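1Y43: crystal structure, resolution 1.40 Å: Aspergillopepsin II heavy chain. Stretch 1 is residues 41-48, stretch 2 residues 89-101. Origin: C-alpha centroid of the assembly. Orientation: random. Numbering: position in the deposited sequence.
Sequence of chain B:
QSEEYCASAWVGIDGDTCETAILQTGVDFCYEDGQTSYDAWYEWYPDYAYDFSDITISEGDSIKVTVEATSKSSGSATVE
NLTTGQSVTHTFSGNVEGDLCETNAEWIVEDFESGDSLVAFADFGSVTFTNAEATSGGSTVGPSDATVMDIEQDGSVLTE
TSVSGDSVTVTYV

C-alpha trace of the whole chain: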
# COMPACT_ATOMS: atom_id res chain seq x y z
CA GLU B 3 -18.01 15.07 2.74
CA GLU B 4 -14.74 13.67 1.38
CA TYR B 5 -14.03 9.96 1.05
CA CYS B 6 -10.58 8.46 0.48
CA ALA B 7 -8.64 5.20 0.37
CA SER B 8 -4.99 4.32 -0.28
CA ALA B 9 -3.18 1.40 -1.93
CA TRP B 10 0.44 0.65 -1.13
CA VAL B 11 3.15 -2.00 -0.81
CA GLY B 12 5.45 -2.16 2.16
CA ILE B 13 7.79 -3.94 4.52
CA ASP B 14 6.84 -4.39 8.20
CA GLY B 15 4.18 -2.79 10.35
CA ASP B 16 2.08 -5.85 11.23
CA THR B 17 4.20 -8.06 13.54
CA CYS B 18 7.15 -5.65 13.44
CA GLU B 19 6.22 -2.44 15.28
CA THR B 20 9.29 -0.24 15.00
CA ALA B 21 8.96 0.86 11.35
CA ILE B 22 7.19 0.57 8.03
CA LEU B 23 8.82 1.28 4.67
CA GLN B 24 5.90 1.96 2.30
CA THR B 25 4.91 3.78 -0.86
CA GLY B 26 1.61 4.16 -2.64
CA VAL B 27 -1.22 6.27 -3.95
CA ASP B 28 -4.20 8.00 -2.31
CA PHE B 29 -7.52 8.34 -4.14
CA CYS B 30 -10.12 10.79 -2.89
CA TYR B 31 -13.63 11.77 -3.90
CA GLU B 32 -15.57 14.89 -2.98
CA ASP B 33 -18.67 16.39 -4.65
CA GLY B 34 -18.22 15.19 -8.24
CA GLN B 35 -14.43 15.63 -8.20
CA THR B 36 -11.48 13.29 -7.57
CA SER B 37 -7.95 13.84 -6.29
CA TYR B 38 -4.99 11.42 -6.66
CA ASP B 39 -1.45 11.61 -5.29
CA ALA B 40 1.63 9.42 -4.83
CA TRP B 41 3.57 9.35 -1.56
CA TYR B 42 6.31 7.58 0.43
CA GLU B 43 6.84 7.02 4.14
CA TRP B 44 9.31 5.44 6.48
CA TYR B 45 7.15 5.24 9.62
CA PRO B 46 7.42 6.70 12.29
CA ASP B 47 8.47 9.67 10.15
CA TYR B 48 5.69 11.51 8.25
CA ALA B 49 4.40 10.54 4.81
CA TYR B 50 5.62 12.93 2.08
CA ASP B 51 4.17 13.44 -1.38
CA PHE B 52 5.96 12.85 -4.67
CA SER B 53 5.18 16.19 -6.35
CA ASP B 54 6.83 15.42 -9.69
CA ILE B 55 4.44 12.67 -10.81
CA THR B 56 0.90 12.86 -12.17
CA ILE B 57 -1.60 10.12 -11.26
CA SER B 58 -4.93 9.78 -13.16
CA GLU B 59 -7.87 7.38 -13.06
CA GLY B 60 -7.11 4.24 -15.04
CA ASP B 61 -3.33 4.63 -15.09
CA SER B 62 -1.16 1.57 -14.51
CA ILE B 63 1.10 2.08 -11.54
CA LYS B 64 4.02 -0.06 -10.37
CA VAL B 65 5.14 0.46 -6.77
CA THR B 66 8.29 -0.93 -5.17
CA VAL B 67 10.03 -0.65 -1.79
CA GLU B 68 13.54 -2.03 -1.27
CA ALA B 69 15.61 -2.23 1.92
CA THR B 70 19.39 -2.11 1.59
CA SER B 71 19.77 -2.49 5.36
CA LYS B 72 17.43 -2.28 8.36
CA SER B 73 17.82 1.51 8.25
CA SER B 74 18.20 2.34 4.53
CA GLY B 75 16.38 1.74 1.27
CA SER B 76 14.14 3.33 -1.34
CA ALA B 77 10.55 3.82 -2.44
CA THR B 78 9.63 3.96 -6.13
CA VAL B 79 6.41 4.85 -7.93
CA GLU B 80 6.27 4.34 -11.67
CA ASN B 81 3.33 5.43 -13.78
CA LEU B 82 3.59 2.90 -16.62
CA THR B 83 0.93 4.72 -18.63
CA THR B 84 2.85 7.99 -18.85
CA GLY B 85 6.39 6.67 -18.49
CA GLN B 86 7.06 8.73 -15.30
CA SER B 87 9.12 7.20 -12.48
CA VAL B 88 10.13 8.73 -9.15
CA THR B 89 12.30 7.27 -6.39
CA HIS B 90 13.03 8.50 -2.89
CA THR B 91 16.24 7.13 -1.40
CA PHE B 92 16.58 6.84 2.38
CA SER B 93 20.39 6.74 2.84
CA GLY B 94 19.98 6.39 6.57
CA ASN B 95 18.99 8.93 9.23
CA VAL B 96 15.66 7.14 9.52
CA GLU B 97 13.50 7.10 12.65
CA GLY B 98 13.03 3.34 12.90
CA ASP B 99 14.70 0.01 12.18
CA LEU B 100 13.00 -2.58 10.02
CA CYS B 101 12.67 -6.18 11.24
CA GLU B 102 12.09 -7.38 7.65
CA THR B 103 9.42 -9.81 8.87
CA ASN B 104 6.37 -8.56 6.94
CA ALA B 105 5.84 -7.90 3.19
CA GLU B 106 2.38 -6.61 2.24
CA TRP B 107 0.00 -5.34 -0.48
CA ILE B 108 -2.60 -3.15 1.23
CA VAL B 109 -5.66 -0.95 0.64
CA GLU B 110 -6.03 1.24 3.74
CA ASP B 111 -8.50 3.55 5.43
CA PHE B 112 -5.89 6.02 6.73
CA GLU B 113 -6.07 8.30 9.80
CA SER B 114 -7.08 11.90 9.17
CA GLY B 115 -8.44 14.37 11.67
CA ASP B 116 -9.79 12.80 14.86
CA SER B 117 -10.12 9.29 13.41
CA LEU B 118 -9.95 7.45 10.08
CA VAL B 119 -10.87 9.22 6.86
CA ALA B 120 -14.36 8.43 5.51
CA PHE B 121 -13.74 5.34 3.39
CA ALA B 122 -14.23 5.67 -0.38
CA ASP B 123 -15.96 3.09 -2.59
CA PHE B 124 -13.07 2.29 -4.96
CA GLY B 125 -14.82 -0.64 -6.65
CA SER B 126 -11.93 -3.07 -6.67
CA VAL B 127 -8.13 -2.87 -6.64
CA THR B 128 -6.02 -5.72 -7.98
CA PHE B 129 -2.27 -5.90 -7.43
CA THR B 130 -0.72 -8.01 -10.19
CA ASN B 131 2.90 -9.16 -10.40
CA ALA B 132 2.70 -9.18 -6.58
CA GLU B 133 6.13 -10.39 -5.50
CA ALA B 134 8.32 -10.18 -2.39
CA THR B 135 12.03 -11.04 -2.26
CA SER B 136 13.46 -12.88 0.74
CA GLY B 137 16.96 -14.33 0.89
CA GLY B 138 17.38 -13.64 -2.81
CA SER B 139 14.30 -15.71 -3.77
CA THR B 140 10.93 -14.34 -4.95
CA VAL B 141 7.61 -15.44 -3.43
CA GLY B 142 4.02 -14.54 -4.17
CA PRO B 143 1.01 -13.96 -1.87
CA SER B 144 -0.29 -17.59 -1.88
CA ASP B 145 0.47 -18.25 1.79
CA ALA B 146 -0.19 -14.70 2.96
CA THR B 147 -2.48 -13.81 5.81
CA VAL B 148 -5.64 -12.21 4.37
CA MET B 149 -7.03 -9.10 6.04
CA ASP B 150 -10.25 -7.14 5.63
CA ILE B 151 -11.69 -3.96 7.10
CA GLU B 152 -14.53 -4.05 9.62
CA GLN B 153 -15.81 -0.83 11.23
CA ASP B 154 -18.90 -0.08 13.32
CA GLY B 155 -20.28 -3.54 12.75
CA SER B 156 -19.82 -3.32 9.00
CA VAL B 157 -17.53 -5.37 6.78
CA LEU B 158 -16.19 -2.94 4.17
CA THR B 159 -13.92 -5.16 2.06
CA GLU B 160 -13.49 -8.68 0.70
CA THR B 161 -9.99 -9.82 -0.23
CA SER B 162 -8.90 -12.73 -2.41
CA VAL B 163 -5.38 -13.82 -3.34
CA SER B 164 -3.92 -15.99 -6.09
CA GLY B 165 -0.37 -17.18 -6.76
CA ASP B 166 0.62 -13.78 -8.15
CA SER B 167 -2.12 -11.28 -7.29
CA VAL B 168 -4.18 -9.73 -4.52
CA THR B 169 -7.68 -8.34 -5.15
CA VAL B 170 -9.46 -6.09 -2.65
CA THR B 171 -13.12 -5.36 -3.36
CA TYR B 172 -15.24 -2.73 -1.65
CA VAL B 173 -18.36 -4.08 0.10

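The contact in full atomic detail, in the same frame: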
# COMPACT_ATOMS: atom_id res chain seq x y z
N TRP B 41 2.84 8.98 -2.76
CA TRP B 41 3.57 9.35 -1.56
C TRP B 41 4.50 8.23 -1.09
O TRP B 41 4.40 7.09 -1.56
CB TRP B 41 2.56 9.65 -0.44
CG TRP B 41 1.54 8.54 -0.22
CD1 TRP B 41 0.31 8.42 -0.82
CD2 TRP B 41 1.72 7.34 0.56
NE1 TRP B 41 -0.28 7.23 -0.47
CE2 TRP B 41 0.56 6.54 0.37
CE3 TRP B 41 2.75 6.85 1.39
CZ2 TRP B 41 0.41 5.29 0.98
CZ3 TRP B 41 2.59 5.61 1.99
CH2 TRP B 41 1.42 4.85 1.78
N TYR B 42 5.40 8.57 -0.16
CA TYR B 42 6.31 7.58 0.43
C TYR B 42 6.36 7.86 1.92
O TYR B 42 6.05 8.97 2.37
CB TYR B 42 7.73 7.67 -0.14
CG TYR B 42 8.42 8.99 0.10
CD1 TYR B 42 9.10 9.25 1.29
CD2 TYR B 42 8.38 9.99 -0.88
CE1 TYR B 42 9.71 10.48 1.51
CE2 TYR B 42 8.99 11.22 -0.68
CZ TYR B 42 9.65 11.46 0.52
OH TYR B 42 10.25 12.68 0.71
N GLU B 43 6.75 6.85 2.70
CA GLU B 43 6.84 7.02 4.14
C GLU B 43 7.69 5.95 4.78
O GLU B 43 7.62 4.78 4.40
CB GLU B 43 5.45 6.98 4.77
CG GLU B 43 5.48 7.03 6.31
CD GLU B 43 4.12 7.32 6.95
OE1 GLU B 43 3.07 7.12 6.30
OE2 GLU B 43 4.13 7.79 8.11
N TRP B 44 8.53 6.37 5.70
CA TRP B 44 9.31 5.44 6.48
C TRP B 44 8.84 5.72 7.91
O TRP B 44 9.39 6.58 8.62
CB TRP B 44 10.83 5.65 6.35
CG TRP B 44 11.65 4.55 7.01
CD1 TRP B 44 11.55 4.10 8.31
CD2 TRP B 44 12.64 3.73 6.39
NE1 TRP B 44 12.41 3.07 8.52
CE2 TRP B 44 13.10 2.82 7.36
CE3 TRP B 44 13.19 3.68 5.10
CZ2 TRP B 44 14.08 1.85 7.09
CZ3 TRP B 44 14.17 2.72 4.83
CH2 TRP B 44 14.60 1.83 5.81
N TYR B 45 7.73 5.09 8.29
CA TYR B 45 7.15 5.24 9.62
C TYR B 45 8.24 4.91 10.64
O TYR B 45 8.96 3.94 10.47
CB TYR B 45 5.96 4.29 9.73
CG TYR B 45 5.31 4.25 11.08
CD1 TYR B 45 5.79 3.39 12.08
CD2 TYR B 45 4.21 5.05 11.37
CE1 TYR B 45 5.19 3.34 13.35
CE2 TYR B 45 3.59 5.00 12.63
CZ TYR B 45 4.09 4.15 13.61
OH TYR B 45 3.50 4.12 14.87
N PRO B 46 8.28 5.61 11.80
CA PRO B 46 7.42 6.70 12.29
C PRO B 46 7.57 8.12 11.76
O PRO B 46 6.96 9.03 12.32
CB PRO B 46 7.64 6.63 13.80
CG PRO B 46 9.07 6.34 13.88
CD PRO B 46 9.27 5.25 12.82
N ASP B 47 8.37 8.33 10.73
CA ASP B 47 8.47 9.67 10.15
C ASP B 47 7.15 9.89 9.38
O ASP B 47 6.38 8.94 9.15
CB ASP B 47 9.66 9.73 9.18
CG ASP B 47 10.07 11.16 8.81
OD1 ASP B 47 9.42 12.15 9.22
OD2 ASP B 47 11.08 11.29 8.09
N TYR B 48 6.89 11.13 9.00
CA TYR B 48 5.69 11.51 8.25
C TYR B 48 5.71 10.99 6.82
O TYR B 48 6.77 10.68 6.28
CB TYR B 48 5.60 13.04 8.13
CG TYR B 48 5.56 13.77 9.45
CD1 TYR B 48 4.37 13.88 10.17
CD2 TYR B 48 6.71 14.36 9.98
CE1 TYR B 48 4.32 14.56 11.38
CE2 TYR B 48 6.67 15.05 11.20
CZ TYR B 48 5.47 15.14 11.89
OH TYR B 48 5.42 15.81 13.11
N THR B 89 11.75 8.08 -7.47
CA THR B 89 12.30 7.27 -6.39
C THR B 89 12.81 8.14 -5.29
O THR B 89 13.47 9.15 -5.56
CB THR B 89 13.52 6.39 -6.87
OG1 THR B 89 13.08 5.45 -7.87
CG2 THR B 89 14.14 5.60 -5.69
N HIS B 90 12.50 7.79 -4.04
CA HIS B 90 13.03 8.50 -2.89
C HIS B 90 13.99 7.54 -2.21
O HIS B 90 13.61 6.40 -1.90
CB HIS B 90 11.95 8.90 -1.88
CG HIS B 90 12.51 9.62 -0.70
ND1 HIS B 90 12.79 10.96 -0.71
CD2 HIS B 90 12.94 9.16 0.51
CE1 HIS B 90 13.36 11.31 0.43
NE2 HIS B 90 13.47 10.23 1.18
N THR B 91 15.24 7.96 -2.04
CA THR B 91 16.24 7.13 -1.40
C THR B 91 16.43 7.57 0.06
O THR B 91 16.55 8.77 0.35
CB THR B 91 17.59 7.24 -2.15
OG1 THR B 91 17.41 6.75 -3.49
CG2 THR B 91 18.67 6.43 -1.47
N PHE B 92 16.38 6.60 0.96
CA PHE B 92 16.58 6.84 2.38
C PHE B 92 17.98 6.29 2.65
O PHE B 92 18.14 5.10 2.86
CB PHE B 92 15.56 6.04 3.22
CG PHE B 92 14.11 6.35 2.92
CD1 PHE B 92 13.44 7.33 3.64
CD2 PHE B 92 13.38 5.56 2.03
CE1 PHE B 92 12.08 7.52 3.48
CE2 PHE B 92 12.02 5.74 1.86
CZ PHE B 92 11.36 6.72 2.59
N SER B 93 18.99 7.16 2.64
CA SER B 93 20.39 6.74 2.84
C SER B 93 20.71 6.34 4.27
O SER B 93 21.75 5.73 4.54
CB SER B 93 21.33 7.86 2.42
OG SER B 93 20.86 8.46 1.22
N GLY B 94 19.81 6.68 5.17
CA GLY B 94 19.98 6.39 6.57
C GLY B 94 19.27 7.55 7.23
O GLY B 94 18.44 8.21 6.59
N ASN B 95 19.61 7.84 8.49
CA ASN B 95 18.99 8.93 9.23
C ASN B 95 17.49 8.70 9.41
O ASN B 95 16.72 9.65 9.60
CB ASN B 95 19.25 10.29 8.52
CG ASN B 95 20.74 10.64 8.43
OD1 ASN B 95 21.43 10.73 9.44
ND2 ASN B 95 21.22 10.86 7.23
N VAL B 96 17.07 7.44 9.37
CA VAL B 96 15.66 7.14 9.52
C VAL B 96 15.27 7.14 10.99
O VAL B 96 16.14 7.17 11.87
CB VAL B 96 15.28 5.79 8.84
CG1 VAL B 96 15.67 5.83 7.38
CG2 VAL B 96 15.92 4.62 9.55
N GLU B 97 13.97 7.07 11.26
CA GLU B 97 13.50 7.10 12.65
C GLU B 97 13.13 5.74 13.22
O GLU B 97 12.65 5.66 14.36
CB GLU B 97 12.32 8.06 12.77
CG GLU B 97 12.67 9.50 12.42
CD GLU B 97 11.49 10.45 12.56
OE1 GLU B 97 10.44 10.04 13.11
OE2 GLU B 97 11.61 11.61 12.11
N GLY B 98 13.35 4.68 12.44
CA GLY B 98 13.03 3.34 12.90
C GLY B 98 13.69 2.23 12.11
O GLY B 98 13.86 2.33 10.89
N ASP B 99 14.05 1.16 12.81
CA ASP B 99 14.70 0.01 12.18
C ASP B 99 13.69 -1.02 11.76
O ASP B 99 12.79 -1.37 12.51
CB ASP B 99 15.68 -0.67 13.14
CG ASP B 99 16.92 0.16 13.38
OD1 ASP B 99 17.21 1.08 12.59
OD2 ASP B 99 17.61 -0.11 14.39
N LEU B 100 13.87 -1.54 10.54
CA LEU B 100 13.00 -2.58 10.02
C LEU B 100 13.36 -3.91 10.67
O LEU B 100 14.49 -4.09 11.13
CB LEU B 100 13.22 -2.73 8.52
CG LEU B 100 12.84 -1.56 7.64
CD1 LEU B 100 13.27 -1.85 6.21
CD2 LEU B 100 11.33 -1.34 7.74
N CYS B 101 12.40 -4.83 10.75
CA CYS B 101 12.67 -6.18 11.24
C CYS B 101 12.78 -7.08 10.01
O CYS B 101 13.38 -8.15 10.06
CB CYS B 101 11.50 -6.74 12.05
SG CYS B 101 10.88 -5.73 13.41
O HOH W 1 11.99 7.55 9.37

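Across the whole contact between residues 41-48 and 89-101 of the aspergillopepsin II heavy chain, the clearest polar link between the stretches comes from an indole: Trp44 NE1 donates a hydrogen bond to Gly98 O at 2.9 Å, the carbonyl lying at the ring edge, near its plane. The contact illustrates a general principle, that two strands need not pair through their backbones if their side chains can build a layer between them. Here the strands run nearly parallel, at 14°, but their axes come no closer than 8.7 Å, and aromatic rings fill the gap.

Alternation along the strands supplies those rings. Tyr42 and Trp44 point toward the second stretch while Glu43 points away; His90 and Phe92 point back, with Thr89 turned away. Tyr42 and His90 form an offset stack, their centroids 4.0 Å apart and their planes at 10°. Phe92 follows, receiving the edge of Trp44 on its face, with Trp44 CE3 3.6 Å from Phe92 CG.

Trp44, buried and with 153 Å² covered by the other stretch, has the largest area covered in this contact. Beyond the strand, the loop supplies further partners for its indole: Val96 CG1 sits over one face, 3.8 Å from Trp44 CD2, and Leu100, whose CB points sideways, still brings CG to 3.7 Å from Trp44 CZ2. A large flat side chain suits this place because it offers a face to Val96, carbon atoms for Leu100 to pack against, and a polar edge to a carbonyl. Gly98 leaves room nearby: an ideal CB would lie 3.1 Å from Pro46 CD.

Around Pro46 and Glu97 the contacts are more mixed. A water donates to Trp44 O (2.9 Å) and accepts from Glu97 N (2.8 Å), linking the backbones. Pro46, after a cis peptide bond, packs its CG 3.8 Å from Glu97 CB, whereas Asp47 OD1 and Glu97 OE2, like charges, lie 3.7 Å apart.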